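Local coordinates for protein porin (Acinetobacter baumannii AB307-0294, PDB 5DL7) that probably forms an outer-membrane channel of the OprD porin family that lets small molecules into the cell, possibly including vanillate, at residues Y106-K114 against L122-Q130; L305-S313 against M344-D352. All coordinates share one frame; numbering follows the deposited sequence.

Contact 1. Residues Y106-K114 against L122-Q130. With C8E ((hydroxyethyloxy)tri(ethyloxy)octane), chain J.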
loop_
_atom_site.group_PDB
_atom_site.type_symbol
_atom_site.label_atom_id
_atom_site.label_comp_id
_atom_site.label_asym_id
_atom_site.label_seq_id
_atom_site.Cartn_x
_atom_site.Cartn_y
_atom_site.Cartn_z
ATOM N N TYR A 106 19.943 -8.180 -3.628
ATOM C CA TYR A 106 19.529 -8.370 -2.279
ATOM C C TYR A 106 18.555 -9.470 -2.192
ATOM O O TYR A 106 17.620 -9.605 -3.100
ATOM C CB TYR A 106 18.986 -7.154 -1.602
ATOM C CG TYR A 106 17.606 -6.502 -2.040
ATOM C CD1 TYR A 106 17.392 -6.082 -3.358
ATOM C CD2 TYR A 106 16.604 -6.206 -1.087
ATOM C CE1 TYR A 106 16.150 -5.392 -3.705
ATOM C CE2 TYR A 106 15.367 -5.526 -1.401
ATOM C CZ TYR A 106 15.207 -5.138 -2.800
ATOM O OH TYR A 106 14.091 -4.417 -3.069
ATOM N N GLY A 107 18.651 -10.225 -1.094
ATOM C CA GLY A 107 17.875 -11.451 -0.935
ATOM C C GLY A 107 17.320 -11.552 0.476
ATOM O O GLY A 107 17.953 -10.973 1.357
ATOM N N LYS A 108 16.146 -12.217 0.738
ATOM C CA LYS A 108 15.624 -12.265 2.086
ATOM C C LYS A 108 14.508 -13.302 2.168
ATOM O O LYS A 108 13.934 -13.706 1.078
ATOM C CB LYS A 108 15.104 -10.971 2.664
ATOM C CG LYS A 108 14.381 -10.074 1.649
ATOM C CD LYS A 108 13.763 -8.866 2.200
ATOM C CE LYS A 108 13.330 -7.913 1.131
ATOM N NZ LYS A 108 12.714 -6.691 1.644
ATOM N N ILE A 109 14.401 -13.929 3.284
ATOM C CA ILE A 109 13.458 -15.050 3.412
ATOM C C ILE A 109 12.609 -14.796 4.656
ATOM O O ILE A 109 13.175 -14.463 5.737
ATOM C CB ILE A 109 14.054 -16.429 3.360
ATOM C CG1 ILE A 109 12.979 -17.521 3.621
ATOM C CG2 ILE A 109 15.084 -16.680 4.453
ATOM C CD1 ILE A 109 13.452 -18.873 3.207
ATOM N N GLY A 110 11.278 -14.930 4.582
ATOM C CA GLY A 110 10.379 -14.976 5.726
ATOM C C GLY A 110 9.689 -16.270 5.960
ATOM O O GLY A 110 9.392 -16.948 5.033
ATOM N N ILE A 111 9.685 -16.735 7.162
ATOM C CA ILE A 111 9.068 -18.036 7.497
ATOM C C ILE A 111 7.995 -17.812 8.582
ATOM O O ILE A 111 8.199 -16.995 9.466
ATOM C CB ILE A 111 10.076 -18.915 8.191
ATOM C CG1 ILE A 111 11.399 -18.892 7.418
ATOM C CG2 ILE A 111 9.521 -20.270 8.364
ATOM C CD1 ILE A 111 11.481 -19.928 6.344
ATOM N N THR A 112 6.908 -18.607 8.574
ATOM C CA THR A 112 5.828 -18.445 9.545
ATOM C C THR A 112 5.375 -19.809 9.971
ATOM O O THR A 112 5.274 -20.726 9.141
ATOM C CB THR A 112 4.566 -17.790 8.929
ATOM O OG1 THR A 112 4.898 -16.759 8.033
ATOM C CG2 THR A 112 3.642 -17.216 10.020
ATOM N N GLY A 113 5.257 -20.080 11.242
ATOM C CA GLY A 113 4.697 -21.301 11.669
ATOM C C GLY A 113 3.213 -20.957 12.004
ATOM O O GLY A 113 2.888 -19.866 12.416
ATOM N N LYS A 114 2.349 -21.970 11.812
ATOM C CA LYS A 114 0.895 -21.776 12.028
ATOM C C LYS A 114 0.285 -22.954 12.615
ATOM O O LYS A 114 0.682 -24.114 12.477
ATOM C CB LYS A 114 0.238 -21.315 10.703
ATOM C CG LYS A 114 0.311 -22.304 9.635
ATOM C CD LYS A 114 -0.199 -21.677 8.295
ATOM C CE LYS A 114 -0.311 -22.919 7.397
ATOM N NZ LYS A 114 -0.600 -22.355 6.047
ATOM N N LEU A 122 -3.417 -19.348 14.459
ATOM C CA LEU A 122 -2.391 -18.575 15.109
ATOM C C LEU A 122 -1.140 -18.697 14.140
ATOM O O LEU A 122 -0.807 -19.779 13.716
ATOM C CB LEU A 122 -2.114 -19.184 16.449
ATOM C CG LEU A 122 -0.968 -18.496 17.266
ATOM C CD1 LEU A 122 -1.365 -17.114 17.548
ATOM C CD2 LEU A 122 -0.619 -19.262 18.550
ATOM N N PHE A 123 -0.494 -17.580 13.897
ATOM C CA PHE A 123 0.679 -17.465 13.010
ATOM C C PHE A 123 1.791 -16.761 13.775
ATOM O O PHE A 123 1.471 -15.795 14.457
ATOM C CB PHE A 123 0.418 -16.630 11.797
ATOM C CG PHE A 123 -0.755 -17.098 10.936
ATOM C CD1 PHE A 123 -2.079 -16.699 11.261
ATOM C CD2 PHE A 123 -0.529 -17.776 9.748
ATOM C CE1 PHE A 123 -3.212 -17.133 10.500
ATOM C CE2 PHE A 123 -1.654 -18.233 8.943
ATOM C CZ PHE A 123 -2.970 -17.891 9.355
ATOM N N VAL A 124 3.029 -17.363 13.784
ATOM C CA VAL A 124 4.117 -16.810 14.520
ATOM C C VAL A 124 5.286 -16.711 13.534
ATOM O O VAL A 124 5.649 -17.725 12.899
ATOM C CB VAL A 124 4.483 -17.730 15.704
ATOM C CG1 VAL A 124 5.741 -17.114 16.363
ATOM C CG2 VAL A 124 3.319 -17.811 16.687
ATOM N N GLY A 125 5.863 -15.550 13.436
ATOM C CA GLY A 125 7.044 -15.349 12.571
ATOM C C GLY A 125 6.907 -14.187 11.710
ATOM O O GLY A 125 6.544 -13.085 12.130
ATOM N N ASP A 126 7.217 -14.382 10.425
ATOM C CA ASP A 126 7.215 -13.353 9.441
ATOM C C ASP A 126 5.751 -13.208 8.902
ATOM O O ASP A 126 5.158 -14.265 8.742
ATOM C CB ASP A 126 8.137 -13.656 8.306
ATOM C CG ASP A 126 9.842 -13.542 8.813
ATOM O OD1 ASP A 126 10.428 -12.313 9.147
ATOM O OD2 ASP A 126 10.482 -14.673 8.929
ATOM N N LEU A 127 5.283 -11.976 8.845
ATOM C CA LEU A 127 3.847 -11.700 8.547
ATOM C C LEU A 127 3.734 -10.640 7.479
ATOM O O LEU A 127 4.543 -9.683 7.401
ATOM C CB LEU A 127 3.136 -11.267 9.820
ATOM C CG LEU A 127 3.255 -12.258 10.926
ATOM C CD1 LEU A 127 2.745 -11.587 12.264
ATOM C CD2 LEU A 127 2.392 -13.487 10.642
ATOM N N VAL A 128 2.604 -10.677 6.688
ATOM C CA VAL A 128 2.351 -9.616 5.672
ATOM C C VAL A 128 0.909 -9.079 5.968
ATOM O O VAL A 128 -0.093 -9.577 5.480
ATOM C CB VAL A 128 2.376 -10.240 4.245
ATOM C CG1 VAL A 128 2.178 -9.151 3.200
ATOM C CG2 VAL A 128 3.725 -10.978 4.030
ATOM N N PRO A 129 0.787 -8.211 6.946
ATOM C CA PRO A 129 -0.547 -7.669 7.389
ATOM C C PRO A 129 -1.195 -6.891 6.295
ATOM O O PRO A 129 -0.504 -6.287 5.486
ATOM C CB PRO A 129 -0.198 -6.815 8.587
ATOM C CG PRO A 129 1.295 -7.163 8.972
ATOM C CD PRO A 129 1.921 -7.639 7.722
ATOM N N GLN A 130 -2.530 -6.942 6.293
ATOM C CA GLN A 130 -3.337 -6.293 5.293
ATOM C C GLN A 130 -4.520 -5.531 5.928
ATOM O O GLN A 130 -5.655 -5.626 5.454
ATOM C CB GLN A 130 -3.922 -7.370 4.377
ATOM C CG GLN A 130 -2.837 -8.296 3.806
ATOM C CD GLN A 130 -2.290 -7.595 2.675
ATOM O OE1 GLN A 130 -1.409 -6.845 2.739
ATOM N NE2 GLN A 130 -2.905 -7.840 1.582
HETATM C C10 C8E J . 6.856 -11.813 19.125
HETATM C C11 C8E J . 7.967 -12.166 18.101
HETATM O O12 C8E J . 7.929 -13.566 17.757
HETATM C C13 C8E J . 8.306 -14.008 16.401
HETATM C C14 C8E J . 9.799 -13.984 15.948
HETATM O O15 C8E J . 9.825 -14.688 14.666
HETATM C C16 C8E J . 10.968 -15.027 13.894
HETATM C C17 C8E J . 10.683 -15.842 12.596
HETATM O O18 C8E J . 10.082 -16.967 13.238
HETATM C C19 C8E J . 9.606 -17.981 12.407
HETATM C C20 C8E J . 8.949 -18.888 13.463
HETATM O O21 C8E J . 8.717 -20.124 12.838
#
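The antiparallel beta hairpin of strands 105-117 and 120-124, part of the porin barrel wall, pairs Gly113 with Val124 and then bends away at Gly125. Gly113 and Val124 are a hydrogen-bonded pair, with Gly113 N to Val124 O and Val124 N to Gly113 O both 2.9 Å. Thr112 and Gly125 follow as a non-hydrogen-bonded pair, and after it the strand pairing gives way to Asp126. The chain turns a corner at Gly125, where the backbone angles and the nearby Ile111 O call for glycine. Asp126 then bonds to Ile111 with both its backbone N and its side chain. Asp126 N donates to Ile111 O at 3.0 Å, while Asp126 OD2 accepts from Ile111 N at 2.8 Å. A carboxylate oxygen thus does the work of a strand carbonyl. It is met on its anti side, 25° out of the carboxylate plane. OD1 is held by a salt bridge to Arg147 and a hydrogen bond with Tyr177 OH, so both carboxylate oxygens have partners.

Thr112 adds a third link. Thr112 OG1 gives a short bond of 2.6 Å to Asp126 O. With OG1 anti to the carbonyl carbon (chi1 -40°), the methyl CG2 is left to pack on Phe123 and on Leu127 CD2.

Lys114 and Phe123 lie side by side on the same face as Thr112. The lysine stem runs along the ring, and its NZ continues to a salt bridge with Asp71 on strand 66-79. Ile111 and Val124 are on the other face, at the surface. A C8E detergent molecule lies across the bend there, with its O18 3.5 Å from Gly125 CA. On the Phe123 ring, Thr112 CG2 sits at the edge, while Lys114 CB approaches CD2 obliquely at 3.7 Å.

Contact 2. Residues L305-S313 against M344-D352. With C8E ((hydroxyethyloxy)tri(ethyloxy)octane), chain H.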
loop_
_atom_site.group_PDB
_atom_site.type_symbol
_atom_site.label_atom_id
_atom_site.label_comp_id
_atom_site.label_asym_id
_atom_site.label_seq_id
_atom_site.Cartn_x
_atom_site.Cartn_y
_atom_site.Cartn_z
ATOM N N LEU A 305 -7.871 7.193 -1.202
ATOM C CA LEU A 305 -7.216 7.674 -2.489
ATOM C C LEU A 305 -5.739 7.336 -2.377
ATOM O O LEU A 305 -5.033 7.848 -1.477
ATOM C CB LEU A 305 -7.513 9.180 -2.770
ATOM C CG LEU A 305 -8.939 9.580 -2.733
ATOM C CD1 LEU A 305 -9.046 11.048 -3.096
ATOM C CD2 LEU A 305 -9.683 8.701 -3.769
ATOM N N ASP A 306 -5.229 6.403 -3.154
ATOM C CA ASP A 306 -3.826 5.906 -3.047
ATOM C C ASP A 306 -3.030 6.333 -4.293
ATOM O O ASP A 306 -2.717 5.615 -5.207
ATOM C CB ASP A 306 -3.809 4.391 -3.001
ATOM C CG ASP A 306 -4.508 3.725 -4.220
ATOM O OD1 ASP A 306 -5.536 4.324 -4.976
ATOM O OD2 ASP A 306 -4.124 2.482 -4.478
ATOM N N PHE A 307 -2.717 7.620 -4.358
ATOM C CA PHE A 307 -1.995 8.226 -5.539
ATOM C C PHE A 307 -0.480 8.043 -5.524
ATOM O O PHE A 307 0.071 7.757 -4.390
ATOM C CB PHE A 307 -2.362 9.708 -5.531
ATOM C CG PHE A 307 -3.660 9.993 -6.309
ATOM C CD1 PHE A 307 -4.885 9.569 -5.839
ATOM C CD2 PHE A 307 -3.644 10.615 -7.513
ATOM C CE1 PHE A 307 -6.077 9.882 -6.523
ATOM C CE2 PHE A 307 -4.824 10.872 -8.250
ATOM C CZ PHE A 307 -6.044 10.481 -7.753
ATOM N N MET A 308 0.154 8.108 -6.627
ATOM C CA MET A 308 1.517 7.737 -6.892
ATOM C C MET A 308 2.510 8.667 -6.175
ATOM O O MET A 308 3.541 8.186 -5.630
ATOM C CB MET A 308 1.810 7.625 -8.351
ATOM C CG MET A 308 1.018 6.453 -8.929
ATOM S SD MET A 308 1.035 6.605 -10.808
ATOM C CE MET A 308 2.753 6.536 -11.199
ATOM N N SER A 309 2.257 9.977 -6.220
ATOM C CA SER A 309 3.358 10.941 -6.061
ATOM C C SER A 309 3.230 11.730 -4.712
ATOM O O SER A 309 4.088 12.596 -4.508
ATOM C CB SER A 309 3.424 11.947 -7.208
ATOM O OG SER A 309 3.588 11.215 -8.420
ATOM N N SER A 310 2.184 11.483 -3.917
ATOM C CA SER A 310 2.011 12.101 -2.606
ATOM C C SER A 310 1.039 11.250 -1.834
ATOM O O SER A 310 0.209 10.546 -2.430
ATOM C CB SER A 310 1.379 13.518 -2.742
ATOM O OG SER A 310 0.994 14.155 -1.481
ATOM N N ASP A 311 0.998 11.441 -0.524
ATOM C CA ASP A 311 0.029 10.800 0.335
ATOM C C ASP A 311 -1.288 11.518 0.482
ATOM O O ASP A 311 -2.239 10.861 0.997
ATOM C CB ASP A 311 0.633 10.348 1.636
ATOM C CG ASP A 311 0.869 11.347 2.602
ATOM O OD1 ASP A 311 0.477 12.560 2.519
ATOM O OD2 ASP A 311 1.007 10.933 3.762
ATOM N N TYR A 312 -1.369 12.785 0.113
ATOM C CA TYR A 312 -2.644 13.581 0.198
ATOM C C TYR A 312 -3.259 13.557 1.579
ATOM O O TYR A 312 -4.435 13.853 1.725
ATOM C CB TYR A 312 -3.635 13.162 -0.907
ATOM C CG TYR A 312 -3.297 13.682 -2.260
ATOM C CD1 TYR A 312 -2.491 12.979 -3.056
ATOM C CD2 TYR A 312 -3.879 14.773 -2.746
ATOM C CE1 TYR A 312 -2.097 13.454 -4.329
ATOM C CE2 TYR A 312 -3.574 15.284 -3.986
ATOM C CZ TYR A 312 -2.699 14.622 -4.784
ATOM O OH TYR A 312 -2.289 15.107 -6.023
ATOM N N SER A 313 -2.432 13.378 2.637
ATOM C CA SER A 313 -2.880 13.144 4.010
ATOM C C SER A 313 -2.385 14.216 4.999
ATOM O O SER A 313 -2.269 13.905 6.240
ATOM C CB SER A 313 -2.531 11.687 4.473
ATOM O OG SER A 313 -3.140 10.708 3.541
ATOM N N MET A 344 -7.362 3.020 -16.526
ATOM C CA MET A 344 -7.813 3.951 -15.537
ATOM C C MET A 344 -7.093 5.271 -15.765
ATOM O O MET A 344 -5.966 5.367 -16.040
ATOM C CB MET A 344 -7.639 3.473 -14.048
ATOM C CG MET A 344 -8.322 4.275 -13.007
ATOM S SD MET A 344 -7.075 5.479 -12.469
ATOM C CE MET A 344 -5.756 4.458 -11.437
ATOM N N THR A 345 -7.835 6.274 -15.500
ATOM C CA THR A 345 -7.315 7.702 -15.293
ATOM C C THR A 345 -8.059 8.363 -14.148
ATOM O O THR A 345 -9.200 8.145 -13.900
ATOM C CB THR A 345 -7.386 8.590 -16.583
ATOM O OG1 THR A 345 -6.805 9.875 -16.454
ATOM C CG2 THR A 345 -8.835 8.777 -17.112
ATOM N N ARG A 346 -7.358 9.243 -13.420
ATOM C CA ARG A 346 -7.873 9.895 -12.277
ATOM C C ARG A 346 -7.176 11.167 -11.988
ATOM O O ARG A 346 -6.010 11.318 -12.479
ATOM C CB ARG A 346 -7.758 8.966 -11.098
ATOM C CG ARG A 346 -6.376 8.547 -10.721
ATOM C CD ARG A 346 -6.449 7.591 -9.481
ATOM N NE ARG A 346 -5.109 7.092 -9.166
ATOM C CZ ARG A 346 -4.833 6.401 -8.089
ATOM N NH1 ARG A 346 -5.782 5.970 -7.201
ATOM N NH2 ARG A 346 -3.558 5.962 -7.947
ATOM N N TYR A 347 -7.836 12.114 -11.386
ATOM C CA TYR A 347 -7.256 13.396 -11.052
ATOM C C TYR A 347 -7.628 13.619 -9.556
ATOM O O TYR A 347 -8.789 13.447 -9.184
ATOM C CB TYR A 347 -7.850 14.469 -11.878
ATOM C CG TYR A 347 -7.404 15.887 -11.456
ATOM C CD1 TYR A 347 -6.095 16.388 -11.743
ATOM C CD2 TYR A 347 -8.279 16.769 -10.766
ATOM C CE1 TYR A 347 -5.710 17.679 -11.350
ATOM C CE2 TYR A 347 -7.883 18.062 -10.401
ATOM C CZ TYR A 347 -6.620 18.494 -10.651
ATOM O OH TYR A 347 -6.240 19.748 -10.291
ATOM N N ALA A 348 -6.727 14.171 -8.832
ATOM C CA ALA A 348 -7.017 14.676 -7.471
ATOM C C ALA A 348 -6.411 16.062 -7.223
ATOM O O ALA A 348 -5.295 16.296 -7.726
ATOM C CB ALA A 348 -6.466 13.689 -6.437
ATOM N N LYS A 349 -7.124 16.911 -6.523
ATOM C CA LYS A 349 -6.526 18.071 -6.012
ATOM C C LYS A 349 -6.727 18.196 -4.511
ATOM O O LYS A 349 -7.810 17.958 -4.013
ATOM C CB LYS A 349 -7.150 19.266 -6.679
ATOM C CG LYS A 349 -8.509 19.586 -6.503
ATOM C CD LYS A 349 -8.791 21.055 -6.987
ATOM C CE LYS A 349 -10.045 21.727 -6.455
ATOM N NZ LYS A 349 -11.378 21.756 -7.157
ATOM N N GLY A 350 -5.622 18.545 -3.886
ATOM C CA GLY A 350 -5.615 18.816 -2.437
ATOM C C GLY A 350 -5.359 20.255 -2.127
ATOM O O GLY A 350 -4.505 20.910 -2.784
ATOM N N GLU A 351 -6.168 20.796 -1.203
ATOM C CA GLU A 351 -6.013 22.170 -0.796
ATOM C C GLU A 351 -6.090 22.358 0.661
ATOM O O GLU A 351 -6.443 21.471 1.396
ATOM C CB GLU A 351 -7.243 22.929 -1.425
ATOM C CG GLU A 351 -7.463 22.804 -2.753
ATOM C CD GLU A 351 -8.730 23.578 -3.229
ATOM O OE1 GLU A 351 -9.687 23.966 -2.459
ATOM O OE2 GLU A 351 -8.775 23.674 -4.439
ATOM N N ASP A 352 -5.850 23.600 1.121
ATOM C CA ASP A 352 -5.903 23.949 2.547
ATOM C C ASP A 352 -4.843 23.188 3.332
ATOM O O ASP A 352 -5.006 23.152 4.583
ATOM C CB ASP A 352 -7.306 23.822 3.174
ATOM C CG ASP A 352 -8.423 24.654 2.502
ATOM O OD1 ASP A 352 -8.063 25.716 1.886
ATOM O OD2 ASP A 352 -9.698 24.262 2.559
HETATM C C1 C8E H . -8.936 12.291 -15.324
HETATM C C2 C8E H . -10.266 11.876 -14.862
HETATM C C3 C8E H . -11.189 11.844 -16.020
HETATM C C4 C8E H . -12.601 11.765 -15.542
HETATM C C5 C8E H . -13.644 11.339 -16.508
HETATM C C6 C8E H . -15.036 11.938 -16.440
HETATM C C7 C8E H . -16.121 10.942 -16.877
HETATM C C8 C8E H . -17.521 11.450 -17.339
HETATM O O9 C8E H . -18.253 10.252 -17.731
HETATM C C10 C8E H . -19.551 10.275 -18.342
HETATM C C11 C8E H . -19.718 9.067 -19.294
HETATM O O12 C8E H . -19.046 7.862 -18.817
HETATM C C13 C8E H . -19.246 6.656 -19.579
HETATM C C14 C8E H . -20.638 6.063 -19.342
HETATM O O15 C8E H . -20.816 4.892 -20.127
HETATM C C16 C8E H . -22.005 4.877 -20.980
#
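Phe307, from a loop folded against the barrel wall, is sandwiched between Arg346 and Ala348 of strand 341-353. This is the tight part of the contact. The guanidinium of Arg346 lies flat over one face of the Phe307 ring, with centres 4.0 Å apart and planes at 16°, a cation-pi stack. Ala348 CB presses on the opposite face, 3.9 Å from the Phe307 ring centroid, in a CH-pi contact. The arginine starts with CG between its backbone N and carbonyl carbon (chi1 62°) and then runs extended to NE, which lifts the guanidinium off the strand to the ring.

The same group grips Asp306 end-on. Arg346 NH1 makes a salt bridge to Asp306 OD1 at 2.8 Å, and Arg346 NH2 bonds to Asp306 O at 2.9 Å. OD1 lies in the guanidinium plane, while NH1 comes from above the carboxylate plane; the two planes stand 84° apart. NH2 also forms a salt bridge with Glu369, and these polar links would hold the guanidinium against rotation. Asp306 marks the solvent side, beside the stack.

The Tyr312 end is looser. Tyr312 CE2 is 4.1 Å from Ala348 CB, and the ring edge faces Gly350 N. Its hydroxyl bonds to Ser367.

The stack and salt bridge thus pin a long loop between barrel strands 278-288 and 318-327 to the face of strand 341-353 turned away from Tyr347 and Lys349. Its side chains also reach neighbouring strands: Phe307 and Tyr312 touch 363-375, Met308 touches 384-395 and Leu305 touches 318-327.

From the N terminus, the chain first forms strands 22-36, 46-58 and 66-79, then strand 105-117. Contact 1 closes at once, because the chain turns back after 117 and its two segments are eight residues apart. Many further barrel strands follow before contact 2 opens. Contact 2 spans a longer excursion, in which the loop holding 305-313 is followed by strand 318-327 before strand 341-353 is reached. The contacts are in series and neither nest nor cross. They lie on opposite sides of the chain's centre. The centres of contact 1 and contact 2 are about 31 Å apart. Their nearest atoms are about 12 Å apart. Contact 1 joins adjacent wall strands, whereas contact 2 fixes a loop to the wall.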